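Long-range contacts in C-domain type II peptide synthetase (Streptomyces globisporus, PDB 4ZNM), which belongs to the condensation domain family of peptide synthetases and adopts the two-lobed fold of the CoA-acyltransferase clan: residues M45-G50 with E123-G128; A99-D104 with R138-R143; G117-N122 with R396-A401. All coordinates share one frame; numbering follows the deposited sequence.

Contact 1 (M45-G50 with E123-G128); sequences MYHIVG and EVESTG
The selenomethionine side chain of M45 lies across a row of backbone carbonyls, with its SE 3.5 Å from T127 O and its methyl CE 3.6 Å from E125 O. The chain is bent at both chi2 and chi3, which place SE and CE, and selenium also meets G128 CA while the methyl nears S126 O. H47, the first residue of strand 47-55, approaches the same carbonyls with the edge of its imidazole. NE2 donates to T127 O over 2.9 Å; it stands nearly along the C=O axis of T127, while T127 O lies 28° out of the ring plane, and the angle of 130° at hydrogen shows a bent bond. CE1 lies 3.1 Å from E125 O, a close approach of a polarised C-H to a carbonyl. M45 O sits over the ring centre, 3.6 Å above the plane, so one face is covered from within the strand's own segment, while ND1 is hydrogen-bonded to S404 OG. Further along the strand, V49 CG1 rests 3.9 Å from E125 CA, and the valine and glutamate side chains cross at about a right angle. The E125 carboxylate extends past this contact to the backbone N of S404 and to salt bridges with R246 and R396. On the other segment, T127 OG1 donates to V124 O on a lone pair, over 2.7 Å, and that oxygen also accepts T127 N; OG1 is bonded to R138. The start of strand 47-55 and the loop before it meet the last turn of helix 110-125 and the residues after it, largely at backbone oxygens. Such a carbonyl-rich surface presents partial negative charge to the C-H and N-H edge of H47, and would be expected to polarise the imidazole and help fix its rotation.

Contact 2 (A99-D104 with R138-R143); sequences ALEVRD and RAVLGR
E101 and V140 lie side by side and point the same way, E101 OE1 coming 3.7 Å from V140 CG2. From the next position on this face, R103 crosses V140 obliquely, its NE 4.0 Å from V140 CG1. The guanidinium reaches back to E101 in a salt bridge, NE to OE2 3.0 Å, in which OE2 is met from well above the carboxylate plane, 61° out of it. The R103 chain is extended from CG to NE. The other face carries a different set. L100, with CG anti to the backbone N (chi1 172°), sets CD1 3.8 Å from A139 CB and close to L141 CB, while V102 CG1 lies 4.0 Å from R143 CD. Between the two faces runs a parallel ladder, its strand axes 20° apart: E101 N donates to A139 O, L141 N to E101 O at 2.8 Å, R103 N to L141 O, and R143 N to R103 O; E101, L141 and R103 each use both N and O across the pair, the parallel pattern. At the N-terminal end a water extends it, donating to A99 O and accepting from A139 N. Strand 101-104 is one of the two edge strands of the six-stranded sheet within the chain, and strand 137-143 separates it from strand 148-156. In this beta-alpha-beta unit the connecting helix 110-125 packs through L120 on R103 and V140, with R103 also salt-bridged to E123, whereas helix 60-73 covers L100, V102 and A139, and its E60 pairs with R143.

Contact 3 (G117-N122 with R396-A401); sequences GEELLN and RQLSQA
E118 reaches from helix 110-125 to R396, Q397 and L398, in a loop that in this two-sheet condensation fold leads from strand 388-392 of one sheet to strand 410-416 of the other. The tight part is polar. E118 OE2 accepts two consecutive backbone N-H groups, Q397 N at 2.9 Å and L398 N at 3.0 Å, the latter on its syn lone pair. Alongside, L121 CD2 stands 3.3 Å above the guanidinium plane of R396, offset toward its rim, the two side chains crossing at about a right angle. R396 NE is buried here with no partner in the model, whereas NH2 points at N122 OD1; the modelled bond to OD1 is unusually short, so its length is doubtful. The solvent side is looser: L398 CD2 merely brushes E119 CG at 3.7 Å, and Q397, exposed and poorly ordered, adds little beyond its backbone N. Beyond this exposed side the loop closes in again at Q400, whose chain, bent at CD (chi2 79°), slides past N122 in the opposite direction and donates from NE2 to N122 O at 2.9 Å, with that oxygen in the plane of the Q400 amide.

Helix 110-125 ties the three together: residues 117-122 serve contact 3, its last turn with the residues that follow (123-128) serves contact 1, and it connects the strand pair of contact 2. Contact 2 is the most peripheral, its centre about 23 Å from the centre of the chain, against about 13 Å and 16 Å for those of contacts 1 and 3, and its main-chain ladder joins an edge strand to its neighbour. Contact 1 joins strand and helix through imidazole, selenium and carbonyls, while contact 3 binds an irregular loop with carboxylate and amide groups. Salt bridges E125 to R396 and E123 to R103 connect contact 1 with contacts 3 and 2. All are partly buried.

Contact 1 (M45-G50 with E123-G128)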
loop_
_atom_site.group_PDB
_atom_site.type_symbol
_atom_site.label_atom_id
_atom_site.label_comp_id
_atom_site.label_asym_id
_atom_site.label_seq_id
_atom_site.Cartn_x
_atom_site.Cartn_y
_atom_site.Cartn_z
HETATM N N MSE A 45 10.036 11.356 0.387
HETATM C CA MSE A 45 10.083 9.955 0.812
HETATM C C MSE A 45 8.716 9.273 0.734
HETATM O O MSE A 45 8.576 8.079 1.070
HETATM C CB MSE A 45 10.662 9.841 2.236
HETATM C CG MSE A 45 12.083 10.334 2.384
HETATM SE SE MSE A 45 13.361 9.298 1.216
HETATM C CE MSE A 45 13.293 7.598 2.195
ATOM N N TYR A 46 7.687 9.986 0.298
ATOM C CA TYR A 46 6.362 9.357 0.253
ATOM C C TYR A 46 6.203 8.728 -1.127
ATOM O O TYR A 46 5.572 9.275 -2.044
ATOM C CB TYR A 46 5.240 10.361 0.562
ATOM C CG TYR A 46 3.913 9.715 0.674
ATOM C CD1 TYR A 46 3.606 8.910 1.770
ATOM C CD2 TYR A 46 2.955 9.895 -0.302
ATOM C CE1 TYR A 46 2.373 8.314 1.903
ATOM C CE2 TYR A 46 1.713 9.273 -0.191
ATOM C CZ TYR A 46 1.434 8.500 0.918
ATOM O OH TYR A 46 0.217 7.868 1.040
ATOM N N HIS A 47 6.859 7.576 -1.280
ATOM C CA HIS A 47 6.892 6.880 -2.542
ATOM C C HIS A 47 6.537 5.415 -2.364
ATOM O O HIS A 47 6.343 4.934 -1.248
ATOM C CB HIS A 47 8.270 7.022 -3.221
ATOM C CG HIS A 47 9.435 6.769 -2.319
ATOM N ND1 HIS A 47 9.554 5.626 -1.555
ATOM C CD2 HIS A 47 10.538 7.515 -2.066
ATOM C CE1 HIS A 47 10.688 5.678 -0.873
ATOM N NE2 HIS A 47 11.310 6.805 -1.177
ATOM N N ILE A 48 6.380 4.736 -3.489
ATOM C CA ILE A 48 6.081 3.318 -3.483
ATOM C C ILE A 48 7.094 2.672 -4.426
ATOM O O ILE A 48 7.378 3.224 -5.493
ATOM C CB ILE A 48 4.596 3.052 -3.905
ATOM C CG1 ILE A 48 4.287 1.562 -3.964
ATOM C CG2 ILE A 48 4.319 3.676 -5.279
ATOM C CD1 ILE A 48 2.744 1.285 -4.195
ATOM N N VAL A 49 7.650 1.528 -4.029
ATOM C CA VAL A 49 8.693 0.869 -4.823
ATOM C C VAL A 49 8.233 -0.529 -5.117
ATOM O O VAL A 49 7.537 -1.129 -4.327
ATOM C CB VAL A 49 10.064 0.817 -4.110
ATOM C CG1 VAL A 49 10.505 2.183 -3.709
ATOM C CG2 VAL A 49 9.967 -0.105 -2.885
ATOM N N GLY A 50 8.669 -1.060 -6.247
ATOM C CA GLY A 50 8.411 -2.449 -6.572
ATOM C C GLY A 50 9.569 -2.984 -7.394
ATOM O O GLY A 50 10.334 -2.218 -8.020
ATOM N N GLU A 123 17.787 -0.224 -1.283
ATOM C CA GLU A 123 18.601 0.964 -1.509
ATOM C C GLU A 123 17.775 1.990 -2.263
ATOM O O GLU A 123 17.767 3.163 -1.912
ATOM C CB GLU A 123 19.883 0.634 -2.293
ATOM C CG GLU A 123 20.737 1.876 -2.503
ATOM C CD GLU A 123 21.849 1.666 -3.496
ATOM O OE1 GLU A 123 22.277 0.507 -3.671
ATOM O OE2 GLU A 123 22.294 2.667 -4.099
ATOM N N VAL A 124 17.063 1.563 -3.298
ATOM C CA VAL A 124 16.240 2.508 -4.058
ATOM C C VAL A 124 15.184 3.113 -3.128
ATOM O O VAL A 124 14.979 4.307 -3.138
ATOM C CB VAL A 124 15.592 1.844 -5.288
ATOM C CG1 VAL A 124 14.507 2.739 -5.891
ATOM C CG2 VAL A 124 16.662 1.521 -6.306
ATOM N N GLU A 125 14.577 2.302 -2.265
ATOM C CA GLU A 125 13.565 2.806 -1.325
ATOM C C GLU A 125 14.126 3.835 -0.353
ATOM O O GLU A 125 13.386 4.660 0.161
ATOM C CB GLU A 125 12.943 1.651 -0.516
ATOM C CG GLU A 125 11.763 2.066 0.318
ATOM C CD GLU A 125 11.248 0.950 1.243
ATOM O OE1 GLU A 125 10.407 1.262 2.143
ATOM O OE2 GLU A 125 11.686 -0.214 1.077
ATOM N N SER A 126 15.419 3.771 -0.054
ATOM C CA SER A 126 16.001 4.791 0.808
ATOM C C SER A 126 16.326 6.102 0.091
ATOM O O SER A 126 16.726 7.048 0.747
ATOM C CB SER A 126 17.267 4.287 1.479
ATOM O OG SER A 126 18.307 4.222 0.514
ATOM N N THR A 127 16.116 6.185 -1.214
ATOM C CA THR A 127 16.354 7.430 -1.924
ATOM C C THR A 127 15.057 8.230 -2.044
ATOM O O THR A 127 13.969 7.701 -1.833
ATOM C CB THR A 127 16.943 7.193 -3.318
ATOM O OG1 THR A 127 15.966 6.571 -4.172
ATOM C CG2 THR A 127 18.183 6.330 -3.212
ATOM N N GLY A 128 15.183 9.521 -2.349
ATOM C CA GLY A 128 14.031 10.418 -2.403
ATOM C C GLY A 128 13.534 10.664 -3.807
ATOM O O GLY A 128 14.238 10.428 -4.788
#

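Contact 2 (A99-D104 with R138-R143)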
loop_
_atom_site.group_PDB
_atom_site.type_symbol
_atom_site.label_atom_id
_atom_site.label_comp_id
_atom_site.label_asym_id
_atom_site.label_seq_id
_atom_site.Cartn_x
_atom_site.Cartn_y
_atom_site.Cartn_z
ATOM N N ALA A 99 14.639 8.338 -18.798
ATOM C CA ALA A 99 15.851 8.092 -18.014
ATOM C C ALA A 99 15.859 6.663 -17.463
ATOM O O ALA A 99 14.811 6.102 -17.121
ATOM C CB ALA A 99 15.970 9.097 -16.867
ATOM N N LEU A 100 17.036 6.033 -17.471
ATOM C CA LEU A 100 17.147 4.705 -16.873
ATOM C C LEU A 100 18.524 4.569 -16.296
ATOM O O LEU A 100 19.511 4.913 -16.947
ATOM C CB LEU A 100 16.868 3.611 -17.890
ATOM C CG LEU A 100 17.136 2.175 -17.424
ATOM C CD1 LEU A 100 16.202 1.747 -16.296
ATOM C CD2 LEU A 100 17.050 1.212 -18.628
ATOM N N GLU A 101 18.588 4.140 -15.040
ATOM C CA GLU A 101 19.871 3.820 -14.432
ATOM C C GLU A 101 20.086 2.300 -14.510
ATOM O O GLU A 101 19.170 1.534 -14.218
ATOM C CB GLU A 101 19.943 4.289 -12.984
ATOM C CG GLU A 101 21.268 3.883 -12.331
ATOM C CD GLU A 101 21.324 4.259 -10.832
ATOM O OE1 GLU A 101 20.336 4.853 -10.329
ATOM O OE2 GLU A 101 22.356 3.950 -10.178
ATOM N N VAL A 102 21.293 1.881 -14.891
ATOM C CA VAL A 102 21.626 0.456 -14.948
ATOM C C VAL A 102 22.833 0.173 -14.066
ATOM O O VAL A 102 23.788 0.945 -14.043
ATOM C CB VAL A 102 21.912 -0.016 -16.390
ATOM C CG1 VAL A 102 22.084 -1.539 -16.435
ATOM C CG2 VAL A 102 20.773 0.365 -17.324
ATOM N N ARG A 103 22.800 -0.965 -13.371
ATOM C CA ARG A 103 23.916 -1.389 -12.570
ATOM C C ARG A 103 24.255 -2.824 -12.904
ATOM O O ARG A 103 23.365 -3.649 -13.176
ATOM C CB ARG A 103 23.624 -1.299 -11.106
ATOM C CG ARG A 103 23.227 0.059 -10.681
ATOM C CD ARG A 103 23.119 0.062 -9.233
ATOM N NE ARG A 103 22.493 1.284 -8.810
ATOM C CZ ARG A 103 22.346 1.614 -7.544
ATOM N NH1 ARG A 103 22.847 0.806 -6.596
ATOM N NH2 ARG A 103 21.730 2.754 -7.251
ATOM N N ASP A 104 25.541 -3.115 -12.859
ATOM C CA ASP A 104 26.022 -4.477 -13.067
ATOM C C ASP A 104 26.111 -5.115 -11.661
ATOM O O ASP A 104 27.048 -4.845 -10.913
ATOM C CB ASP A 104 27.370 -4.463 -13.782
ATOM C CG ASP A 104 27.285 -3.979 -15.260
ATOM O OD1 ASP A 104 26.204 -4.094 -15.906
ATOM O OD2 ASP A 104 28.331 -3.500 -15.786
ATOM N N ARG A 138 10.857 6.717 -11.446
ATOM C CA ARG A 138 12.205 6.365 -11.876
ATOM C C ARG A 138 12.364 4.862 -11.956
ATOM O O ARG A 138 11.608 4.119 -11.329
ATOM C CB ARG A 138 13.256 6.892 -10.927
ATOM C CG ARG A 138 13.387 8.384 -10.923
ATOM C CD ARG A 138 14.683 8.841 -10.237
ATOM N NE ARG A 138 14.610 8.785 -8.774
ATOM C CZ ARG A 138 15.102 7.808 -8.015
ATOM N NH1 ARG A 138 14.988 7.902 -6.682
ATOM N NH2 ARG A 138 15.716 6.751 -8.575
ATOM N N ALA A 139 13.395 4.434 -12.675
ATOM C CA ALA A 139 13.697 3.018 -12.806
ATOM C C ALA A 139 15.179 2.760 -12.670
ATOM O O ALA A 139 16.027 3.514 -13.194
ATOM C CB ALA A 139 13.222 2.506 -14.128
ATOM N N VAL A 140 15.479 1.669 -11.991
ATOM C CA VAL A 140 16.836 1.203 -11.835
ATOM C C VAL A 140 16.841 -0.282 -12.267
ATOM O O VAL A 140 16.116 -1.100 -11.718
ATOM C CB VAL A 140 17.326 1.375 -10.398
ATOM C CG1 VAL A 140 18.740 0.885 -10.256
ATOM C CG2 VAL A 140 17.219 2.838 -9.974
ATOM N N LEU A 141 17.671 -0.605 -13.250
ATOM C CA LEU A 141 17.823 -1.977 -13.708
ATOM C C LEU A 141 19.141 -2.570 -13.203
ATOM O O LEU A 141 20.221 -2.068 -13.533
ATOM C CB LEU A 141 17.756 -2.008 -15.233
ATOM C CG LEU A 141 17.876 -3.414 -15.835
ATOM C CD1 LEU A 141 16.621 -4.230 -15.579
ATOM C CD2 LEU A 141 18.160 -3.292 -17.303
ATOM N N GLY A 142 19.042 -3.595 -12.355
ATOM C CA GLY A 142 20.217 -4.320 -11.910
ATOM C C GLY A 142 20.416 -5.605 -12.697
ATOM O O GLY A 142 19.617 -6.520 -12.586
ATOM N N ARG A 143 21.472 -5.692 -13.493
ATOM C CA ARG A 143 21.657 -6.886 -14.349
ATOM C C ARG A 143 22.653 -7.807 -13.735
ATOM O O ARG A 143 23.720 -7.385 -13.334
ATOM C CB ARG A 143 22.102 -6.483 -15.733
ATOM C CG ARG A 143 21.177 -5.457 -16.382
ATOM C CD ARG A 143 21.513 -5.258 -17.845
ATOM N NE ARG A 143 21.080 -6.390 -18.628
ATOM C CZ ARG A 143 21.178 -6.476 -19.952
ATOM N NH1 ARG A 143 21.690 -5.475 -20.665
ATOM N NH2 ARG A 143 20.767 -7.570 -20.564
HETATM O O HOH W 1 14.281 6.469 -14.519
HETATM O O HOH W 2 25.800 -6.735 -16.015
#

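Contact 3 (G117-N122 with R396-A401)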
loop_
_atom_site.group_PDB
_atom_site.type_symbol
_atom_site.label_atom_id
_atom_site.label_comp_id
_atom_site.label_asym_id
_atom_site.label_seq_id
_atom_site.Cartn_x
_atom_site.Cartn_y
_atom_site.Cartn_z
ATOM N N GLY A 117 19.155 -8.611 -5.315
ATOM C CA GLY A 117 17.905 -7.994 -5.748
ATOM C C GLY A 117 17.186 -7.252 -4.615
ATOM O O GLY A 117 16.712 -6.138 -4.793
ATOM N N GLU A 118 17.092 -7.887 -3.452
ATOM C CA GLU A 118 16.453 -7.263 -2.305
ATOM C C GLU A 118 17.240 -6.057 -1.829
ATOM O O GLU A 118 16.662 -5.063 -1.460
ATOM C CB GLU A 118 16.312 -8.250 -1.149
ATOM C CG GLU A 118 15.022 -8.997 -1.144
ATOM C CD GLU A 118 14.639 -9.439 0.248
ATOM O OE1 GLU A 118 14.454 -10.662 0.460
ATOM O OE2 GLU A 118 14.511 -8.552 1.121
ATOM N N GLU A 119 18.560 -6.159 -1.822
ATOM C CA GLU A 119 19.407 -5.029 -1.478
ATOM C C GLU A 119 19.232 -3.861 -2.440
ATOM O O GLU A 119 19.194 -2.717 -2.020
ATOM C CB GLU A 119 20.864 -5.459 -1.445
ATOM C CG GLU A 119 21.156 -6.365 -0.254
ATOM C CD GLU A 119 22.512 -7.063 -0.319
ATOM O OE1 GLU A 119 22.800 -7.845 0.614
ATOM O OE2 GLU A 119 23.280 -6.843 -1.287
ATOM N N LEU A 120 19.108 -4.129 -3.728
ATOM C CA LEU A 120 18.880 -3.045 -4.652
ATOM C C LEU A 120 17.529 -2.413 -4.342
ATOM O O LEU A 120 17.413 -1.190 -4.246
ATOM C CB LEU A 120 18.943 -3.538 -6.098
ATOM C CG LEU A 120 18.762 -2.448 -7.148
ATOM C CD1 LEU A 120 19.835 -1.340 -6.974
ATOM C CD2 LEU A 120 18.804 -3.031 -8.542
ATOM N N LEU A 121 16.505 -3.242 -4.164
ATOM C CA LEU A 121 15.170 -2.703 -3.857
ATOM C C LEU A 121 15.240 -1.763 -2.627
ATOM O O LEU A 121 14.731 -0.628 -2.638
ATOM C CB LEU A 121 14.184 -3.859 -3.644
ATOM C CG LEU A 121 12.762 -3.503 -3.224
ATOM C CD1 LEU A 121 12.133 -2.528 -4.193
ATOM C CD2 LEU A 121 11.905 -4.743 -3.114
ATOM N N ASN A 122 15.912 -2.209 -1.579
ATOM C CA ASN A 122 15.945 -1.444 -0.344
ATOM C C ASN A 122 16.703 -0.157 -0.517
ATOM O O ASN A 122 16.327 0.876 0.042
ATOM C CB ASN A 122 16.604 -2.246 0.770
ATOM C CG ASN A 122 15.603 -2.988 1.607
ATOM O OD1 ASN A 122 14.492 -3.265 1.157
ATOM N ND2 ASN A 122 15.981 -3.309 2.825
ATOM N N ARG A 396 10.035 -10.350 0.688
ATOM C CA ARG A 396 11.113 -9.516 1.176
ATOM C C ARG A 396 11.423 -9.970 2.588
ATOM O O ARG A 396 10.529 -10.314 3.338
ATOM C CB ARG A 396 10.728 -8.029 1.149
ATOM C CG ARG A 396 10.531 -7.429 -0.243
ATOM C CD ARG A 396 10.132 -5.969 -0.210
ATOM N NE ARG A 396 11.251 -5.059 0.063
ATOM C CZ ARG A 396 11.131 -3.729 0.080
ATOM N NH1 ARG A 396 9.960 -3.169 -0.157
ATOM N NH2 ARG A 396 12.179 -2.948 0.320
ATOM N N GLN A 397 12.693 -9.966 2.951
ATOM C CA GLN A 397 13.097 -10.441 4.260
ATOM C C GLN A 397 13.959 -9.372 4.921
ATOM O O GLN A 397 14.039 -9.271 6.145
ATOM C CB GLN A 397 13.821 -11.788 4.103
ATOM C CG GLN A 397 12.884 -12.863 3.505
ATOM C CD GLN A 397 13.603 -14.009 2.820
ATOM O OE1 GLN A 397 14.522 -14.607 3.379
ATOM N NE2 GLN A 397 13.174 -14.328 1.598
ATOM N N LEU A 398 14.536 -8.519 4.084
ATOM C CA LEU A 398 15.465 -7.503 4.519
ATOM C C LEU A 398 14.706 -6.312 5.058
ATOM O O LEU A 398 13.981 -5.649 4.323
ATOM C CB LEU A 398 16.343 -7.065 3.343
ATOM C CG LEU A 398 17.822 -6.790 3.547
ATOM C CD1 LEU A 398 18.508 -7.857 4.366
ATOM C CD2 LEU A 398 18.458 -6.712 2.181
ATOM N N SER A 399 14.906 -6.016 6.326
ATOM C CA SER A 399 14.293 -4.837 6.905
ATOM C C SER A 399 15.001 -3.541 6.444
ATOM O O SER A 399 16.102 -3.550 5.861
ATOM C CB SER A 399 14.282 -4.954 8.429
ATOM O OG SER A 399 15.566 -4.704 8.962
ATOM N N GLN A 400 14.320 -2.430 6.678
ATOM C CA GLN A 400 14.698 -1.140 6.126
ATOM C C GLN A 400 14.664 -0.138 7.259
ATOM O O GLN A 400 13.613 0.061 7.880
ATOM C CB GLN A 400 13.736 -0.718 5.002
ATOM C CG GLN A 400 13.723 0.771 4.667
ATOM C CD GLN A 400 14.894 1.148 3.823
ATOM O OE1 GLN A 400 15.890 1.727 4.301
ATOM N NE2 GLN A 400 14.809 0.788 2.558
ATOM N N ALA A 401 15.807 0.495 7.520
ATOM C CA ALA A 401 15.908 1.455 8.610
ATOM C C ALA A 401 15.238 2.788 8.266
ATOM O O ALA A 401 14.747 3.470 9.142
ATOM C CB ALA A 401 17.350 1.676 8.965
#